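Local coordinates for putative cytoplasmic protein (Salmonella enterica subsp. enterica serovar Typhimurium, PDB 4IQN) that is of unknown function, a putative cytoplasmic protein that belongs to a family defined by an uncharacterised domain, at residues G85-Y90 against A124-D129; A135-I140 against A152-N157. All coordinates share one frame; numbering follows the deposited sequence.

In the fold
Interactions 1 and 2 follow one another along the chain and meet in the same antiparallel sheet, with their centres about 12 Å apart. Strand 124-128, one side of interaction 1, lies beside strand 135-140, one side of interaction 2, and I126 O to I138 N at 2.7 Å is a probable hydrogen bond between them. Side chains continue the join: Y90 CD2 packs against F137 CE1 at 3.5 Å, so the tyrosine from 85-90 reaches the aromatic ring used by the hairpin. Neither contact lies at an assigned active site. A di(hydroxyethyl)ether molecule, probably from the crystallisation liquor, lies about 4 Å from the H88 side chain of interaction 1.

Interaction 1 (G85-Y90 against A124-D129); sequences GVIHSY and ALIRID
S89 and Y90 grip edge strand 124-128 at L125, by both its amide and its carbonyl. L125 N donates to S89 OG over 3.0 Å in a fairly straight bond (164°), and the same hydroxyl donates to Y90 O, so its proton is directed there. With OG anti to its own backbone N (chi1 -174°), the serine sits where it can serve both bonds and also touch A124. One residue further, Y90 N donates to L125 O at 2.9 Å.

The Y90 ring crosses the R127 side chain at a slant. The arginine's CD sits over one face, 3.4 Å above the ring plane and offset toward the rim, a CH-pi contact. The guanidinium is turned almost perpendicular to the ring, at 81°, and its NH1 donates to Y90 OH over 3.0 Å, with the oxygen somewhat out of the guanidinium plane. Bond and CH-pi contact together help to hold the phenol in its orientation.

Away from this tight end the segments diverge. I87 CG2 reaches I126 CG1 at only 4.3 Å, and a water fills in, donating to H88 O (2.7 Å) and to L125 O, which therefore accepts two bonds. H88 leaves the backbone away from 124-129, and its NE2 hydrogen-bonds D82.

Segment 85-90 is thus a strap from the short parallel pair of strands 36-37 and 86-87 to the four-stranded sheet, where strand 135-140 flanks 124-128 and helix 75-78 packs on I126 through L77.

Interaction 2 (A135-I140 against A152-N157); sequences AIFIYI and ARMERN
F137 has CG anti to its carbonyl carbon (chi1 -57°), which swings its ring toward M154 on one face of an antiparallel beta hairpin, formed by strands 135-140 and 151-155; M154 has CG anti to its backbone N (chi1 -174°), and its extended chain carries SE past the ring edge. M154 is deposited as selenomethionine. Its CB rests 4.0 Å from F137 CE2, while SE lies at the ring edge, 83° off the ring normal, as a Met-aromatic contact with the ring centroid 5.5 Å away. A135 and A152 share this face: their small methyls pack against M154 CB and F137 CB, and A152 CB also meets CD1 of Y139, whose hydroxyl is held by E210.

Two hydrogen-bonded pairs, A135 with M154 and F137 with A152, set the register. Each pair exchanges two N-H...O=C hydrogen bonds; the shortest is F137 N to A152 O at 2.8 Å. A135 O accepts from M154 N at 3.0 Å and also receives a CA-H...O contact from R153. Between these two pairs, I136 and R153 make the non-hydrogen-bonded pair, directed to the other face.

M154 continues onto F159 of the next strand and onto helix 93-99, while I136 packs on I128 of the preceding one, so the hairpin forms the middle of the sheet. The R153 guanidinium is tethered at its nitrogens, with NH2 in a salt bridge to E163 and NH1 bonded to Q134. Alongside, I136 points the same way, and its CD1 methyl lies over one face of that flat group, 3.6 Å above the plane and over its centre.

Interaction 1 (G85-Y90 against A124-D129)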
loop_
_atom_site.group_PDB
_atom_site.type_symbol
_atom_site.label_atom_id
_atom_site.label_comp_id
_atom_site.label_asym_id
_atom_site.label_seq_id
_atom_site.Cartn_x
_atom_site.Cartn_y
_atom_site.Cartn_z
ATOM N N GLY B 85 -5.478 3.150 17.740
ATOM C CA GLY B 85 -4.836 3.880 16.646
ATOM C C GLY B 85 -3.810 3.051 15.919
ATOM O O GLY B 85 -3.000 3.621 15.155
ATOM N N VAL B 86 -3.826 1.733 16.139
ATOM C CA VAL B 86 -2.920 0.840 15.378
ATOM C C VAL B 86 -3.576 0.370 14.081
ATOM O O VAL B 86 -4.684 -0.206 14.099
ATOM C CB VAL B 86 -2.477 -0.380 16.192
ATOM C CG1 VAL B 86 -1.586 -1.291 15.343
ATOM C CG2 VAL B 86 -1.725 0.051 17.422
ATOM N N ILE B 87 -2.892 0.628 12.958
ATOM C CA ILE B 87 -3.280 0.077 11.649
ATOM C C ILE B 87 -2.779 -1.385 11.574
ATOM O O ILE B 87 -1.581 -1.658 11.539
ATOM C CB ILE B 87 -2.698 0.893 10.474
ATOM C CG1 ILE B 87 -3.119 2.359 10.505
ATOM C CG2 ILE B 87 -3.104 0.275 9.144
ATOM C CD1 ILE B 87 -2.361 3.276 9.588
ATOM N N HIS B 88 -3.703 -2.315 11.526
ATOM C CA HIS B 88 -3.398 -3.728 11.429
ATOM C C HIS B 88 -3.083 -4.030 9.961
ATOM O O HIS B 88 -3.546 -3.336 9.080
ATOM C CB HIS B 88 -4.572 -4.555 11.914
ATOM C CG HIS B 88 -4.751 -4.465 13.382
ATOM N ND1 HIS B 88 -4.563 -5.535 14.218
ATOM C CD2 HIS B 88 -4.986 -3.395 14.178
ATOM C CE1 HIS B 88 -4.744 -5.145 15.472
ATOM N NE2 HIS B 88 -4.986 -3.849 15.471
ATOM N N SER B 89 -2.244 -5.032 9.736
ATOM C CA SER B 89 -1.789 -5.381 8.406
ATOM C C SER B 89 -2.934 -5.910 7.584
ATOM O O SER B 89 -3.870 -6.516 8.136
ATOM C CB SER B 89 -0.714 -6.460 8.489
ATOM O OG SER B 89 -0.172 -6.703 7.186
ATOM N N TYR B 90 -2.846 -5.677 6.272
ATOM C CA TYR B 90 -3.706 -6.292 5.263
ATOM C C TYR B 90 -3.023 -7.576 4.861
ATOM O O TYR B 90 -1.809 -7.677 4.986
ATOM C CB TYR B 90 -3.811 -5.370 4.045
ATOM C CG TYR B 90 -4.927 -5.635 3.085
ATOM C CD1 TYR B 90 -6.198 -5.006 3.248
ATOM C CD2 TYR B 90 -4.747 -6.465 1.987
ATOM C CE1 TYR B 90 -7.233 -5.220 2.368
ATOM C CE2 TYR B 90 -5.795 -6.707 1.098
ATOM C CZ TYR B 90 -7.023 -6.084 1.289
ATOM O OH TYR B 90 -8.020 -6.289 0.399
ATOM N N ALA B 124 4.303 -6.007 7.274
ATOM C CA ALA B 124 2.924 -5.599 7.175
ATOM C C ALA B 124 2.703 -4.909 5.818
ATOM O O ALA B 124 3.657 -4.413 5.170
ATOM C CB ALA B 124 2.584 -4.652 8.314
ATOM N N LEU B 125 1.435 -4.871 5.417
ATOM C CA LEU B 125 0.949 -4.178 4.242
ATOM C C LEU B 125 -0.164 -3.203 4.581
ATOM O O LEU B 125 -1.072 -3.536 5.387
ATOM C CB LEU B 125 0.368 -5.195 3.264
ATOM C CG LEU B 125 1.284 -6.306 2.781
ATOM C CD1 LEU B 125 0.468 -7.278 1.964
ATOM C CD2 LEU B 125 2.486 -5.800 1.981
ATOM N N ILE B 126 -0.136 -2.043 3.935
ATOM C CA ILE B 126 -1.265 -1.100 3.992
ATOM C C ILE B 126 -1.829 -1.007 2.574
ATOM O O ILE B 126 -1.090 -0.660 1.635
ATOM C CB ILE B 126 -0.878 0.313 4.485
ATOM C CG1 ILE B 126 -0.263 0.290 5.880
ATOM C CG2 ILE B 126 -2.088 1.229 4.433
ATOM C CD1 ILE B 126 0.254 1.629 6.326
ATOM N N ARG B 127 -3.092 -1.354 2.402
ATOM C CA ARG B 127 -3.699 -1.303 1.086
ATOM C C ARG B 127 -4.130 0.130 0.737
ATOM O O ARG B 127 -4.794 0.827 1.532
ATOM C CB ARG B 127 -4.871 -2.258 0.943
ATOM C CG ARG B 127 -5.344 -2.366 -0.517
ATOM C CD ARG B 127 -6.232 -3.548 -0.828
ATOM N NE ARG B 127 -6.459 -3.601 -2.279
ATOM C CZ ARG B 127 -6.887 -4.653 -2.972
ATOM N NH1 ARG B 127 -7.127 -5.798 -2.378
ATOM N NH2 ARG B 127 -7.055 -4.558 -4.301
ATOM N N ILE B 128 -3.733 0.587 -0.424
ATOM C CA ILE B 128 -4.112 1.882 -0.976
ATOM C C ILE B 128 -5.199 1.627 -2.018
ATOM O O ILE B 128 -5.048 0.757 -2.880
ATOM C CB ILE B 128 -2.877 2.596 -1.620
ATOM C CG1 ILE B 128 -1.831 2.966 -0.561
ATOM C CG2 ILE B 128 -3.235 3.800 -2.480
ATOM C CD1 ILE B 128 -2.316 3.934 0.478
ATOM N N ASP B 129 -6.307 2.353 -1.915
ATOM C CA ASP B 129 -7.361 2.248 -2.926
ATOM C C ASP B 129 -6.860 2.786 -4.269
ATOM O O ASP B 129 -6.287 3.861 -4.347
ATOM C CB ASP B 129 -8.597 2.997 -2.476
ATOM C CG ASP B 129 -9.133 2.461 -1.176
ATOM O OD1 ASP B 129 -9.641 1.310 -1.212
ATOM O OD2 ASP B 129 -9.016 3.176 -0.133
HETATM O O HOH W 1 -3.126 -2.196 6.636
#

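Interaction 2 (A135-I140 against A152-N157)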
loop_
_atom_site.group_PDB
_atom_site.type_symbol
_atom_site.label_atom_id
_atom_site.label_comp_id
_atom_site.label_asym_id
_atom_site.label_seq_id
_atom_site.Cartn_x
_atom_site.Cartn_y
_atom_site.Cartn_z
ATOM N N ALA B 135 -3.562 -4.655 -6.971
ATOM C CA ALA B 135 -3.520 -4.255 -5.544
ATOM C C ALA B 135 -2.291 -3.394 -5.367
ATOM O O ALA B 135 -1.216 -3.727 -5.861
ATOM C CB ALA B 135 -3.420 -5.480 -4.654
ATOM N N ILE B 136 -2.450 -2.301 -4.648
ATOM C CA ILE B 136 -1.388 -1.354 -4.289
ATOM C C ILE B 136 -1.200 -1.396 -2.777
ATOM O O ILE B 136 -2.164 -1.186 -2.038
ATOM C CB ILE B 136 -1.764 0.076 -4.683
ATOM C CG1 ILE B 136 -2.269 0.190 -6.133
ATOM C CG2 ILE B 136 -0.658 1.063 -4.380
ATOM C CD1 ILE B 136 -1.260 -0.226 -7.175
ATOM N N PHE B 137 0.007 -1.709 -2.341
ATOM C CA PHE B 137 0.366 -1.759 -0.934
ATOM C C PHE B 137 1.505 -0.851 -0.565
ATOM O O PHE B 137 2.493 -0.737 -1.297
ATOM C CB PHE B 137 0.772 -3.169 -0.511
ATOM C CG PHE B 137 -0.258 -4.229 -0.767
ATOM C CD1 PHE B 137 -1.496 -4.218 -0.110
ATOM C CD2 PHE B 137 -0.005 -5.257 -1.661
ATOM C CE1 PHE B 137 -2.431 -5.196 -0.347
ATOM C CE2 PHE B 137 -0.918 -6.260 -1.878
ATOM C CZ PHE B 137 -2.151 -6.227 -1.236
ATOM N N ILE B 138 1.401 -0.208 0.607
ATOM C CA ILE B 138 2.563 0.338 1.236
ATOM C C ILE B 138 3.253 -0.833 1.932
ATOM O O ILE B 138 2.632 -1.581 2.685
ATOM C CB ILE B 138 2.233 1.438 2.274
ATOM C CG1 ILE B 138 1.315 2.503 1.657
ATOM C CG2 ILE B 138 3.532 2.027 2.744
ATOM C CD1 ILE B 138 0.962 3.573 2.653
ATOM N N TYR B 139 4.509 -1.072 1.589
ATOM C CA TYR B 139 5.258 -2.243 2.058
ATOM C C TYR B 139 6.045 -1.843 3.319
ATOM O O TYR B 139 6.993 -1.068 3.243
ATOM C CB TYR B 139 6.224 -2.705 0.936
ATOM C CG TYR B 139 6.667 -4.135 1.003
ATOM C CD1 TYR B 139 5.744 -5.176 0.920
ATOM C CD2 TYR B 139 8.026 -4.474 1.051
ATOM C CE1 TYR B 139 6.125 -6.510 0.967
ATOM C CE2 TYR B 139 8.428 -5.799 1.096
ATOM C CZ TYR B 139 7.490 -6.821 1.030
ATOM O OH TYR B 139 7.903 -8.132 1.083
ATOM N N ILE B 140 5.612 -2.321 4.475
ATOM C CA ILE B 140 6.091 -1.743 5.743
ATOM C C ILE B 140 7.377 -2.384 6.213
ATOM O O ILE B 140 7.366 -3.318 7.030
ATOM C CB ILE B 140 5.031 -1.849 6.825
ATOM C CG1 ILE B 140 3.709 -1.209 6.348
ATOM C CG2 ILE B 140 5.511 -1.164 8.086
ATOM C CD1 ILE B 140 3.795 0.254 6.024
ATOM N N ALA B 152 4.455 -1.818 -3.061
ATOM C CA ALA B 152 4.385 -3.111 -3.718
ATOM C C ALA B 152 3.090 -3.191 -4.478
ATOM O O ALA B 152 2.050 -2.692 -4.035
ATOM C CB ALA B 152 4.446 -4.255 -2.711
ATOM N N ARG B 153 3.155 -3.830 -5.641
ATOM C CA ARG B 153 1.987 -4.166 -6.407
ATOM C C ARG B 153 1.775 -5.650 -6.451
ATOM O O ARG B 153 2.723 -6.456 -6.357
ATOM C CB ARG B 153 2.055 -3.602 -7.819
ATOM C CG ARG B 153 2.015 -2.108 -7.890
ATOM C CD ARG B 153 2.203 -1.567 -9.281
ATOM N NE ARG B 153 1.973 -0.128 -9.383
ATOM C CZ ARG B 153 0.926 0.443 -9.975
ATOM N NH1 ARG B 153 -0.019 -0.295 -10.584
ATOM N NH2 ARG B 153 0.847 1.762 -9.983
HETATM N N MSE B 154 0.513 -6.030 -6.613
HETATM C CA MSE B 154 0.139 -7.424 -6.731
HETATM C C MSE B 154 -0.949 -7.613 -7.731
HETATM O O MSE B 154 -1.903 -6.864 -7.792
HETATM C CB MSE B 154 -0.256 -7.997 -5.381
HETATM C CG MSE B 154 -0.516 -9.509 -5.397
HETATM SE SE MSE B 154 -1.123 -10.031 -3.605
HETATM C CE MSE B 154 -0.952 -11.948 -3.947
ATOM N N GLU B 155 -0.785 -8.605 -8.579
ATOM C CA GLU B 155 -1.808 -8.971 -9.541
ATOM C C GLU B 155 -1.811 -10.479 -9.667
ATOM O O GLU B 155 -0.802 -11.067 -10.076
ATOM C CB GLU B 155 -1.473 -8.315 -10.888
ATOM C CG GLU B 155 -2.395 -8.620 -12.043
ATOM C CD GLU B 155 -1.910 -7.909 -13.290
ATOM O OE1 GLU B 155 -2.414 -6.793 -13.516
ATOM O OE2 GLU B 155 -0.996 -8.444 -14.007
ATOM N N ARG B 156 -2.940 -11.114 -9.317
ATOM C CA ARG B 156 -3.083 -12.553 -9.393
ATOM C C ARG B 156 -1.990 -13.182 -8.528
ATOM O O ARG B 156 -1.921 -12.895 -7.326
ATOM C CB ARG B 156 -3.075 -13.059 -10.870
ATOM C CG ARG B 156 -4.239 -12.596 -11.732
ATOM C CD ARG B 156 -4.072 -13.068 -13.170
ATOM N NE ARG B 156 -4.975 -12.379 -14.078
ATOM C CZ ARG B 156 -4.695 -11.266 -14.764
ATOM N NH1 ARG B 156 -3.510 -10.658 -14.664
ATOM N NH2 ARG B 156 -5.624 -10.751 -15.575
ATOM N N ASN B 157 -1.099 -13.948 -9.154
ATOM C CA ASN B 157 -0.055 -14.702 -8.475
ATOM C C ASN B 157 1.291 -13.952 -8.346
ATOM O O ASN B 157 2.240 -14.484 -7.744
ATOM C CB ASN B 157 0.154 -16.033 -9.206
ATOM C CG ASN B 157 0.577 -15.848 -10.621
ATOM O OD1 ASN B 157 0.007 -15.061 -11.371
ATOM N ND2 ASN B 157 1.616 -16.531 -10.990
#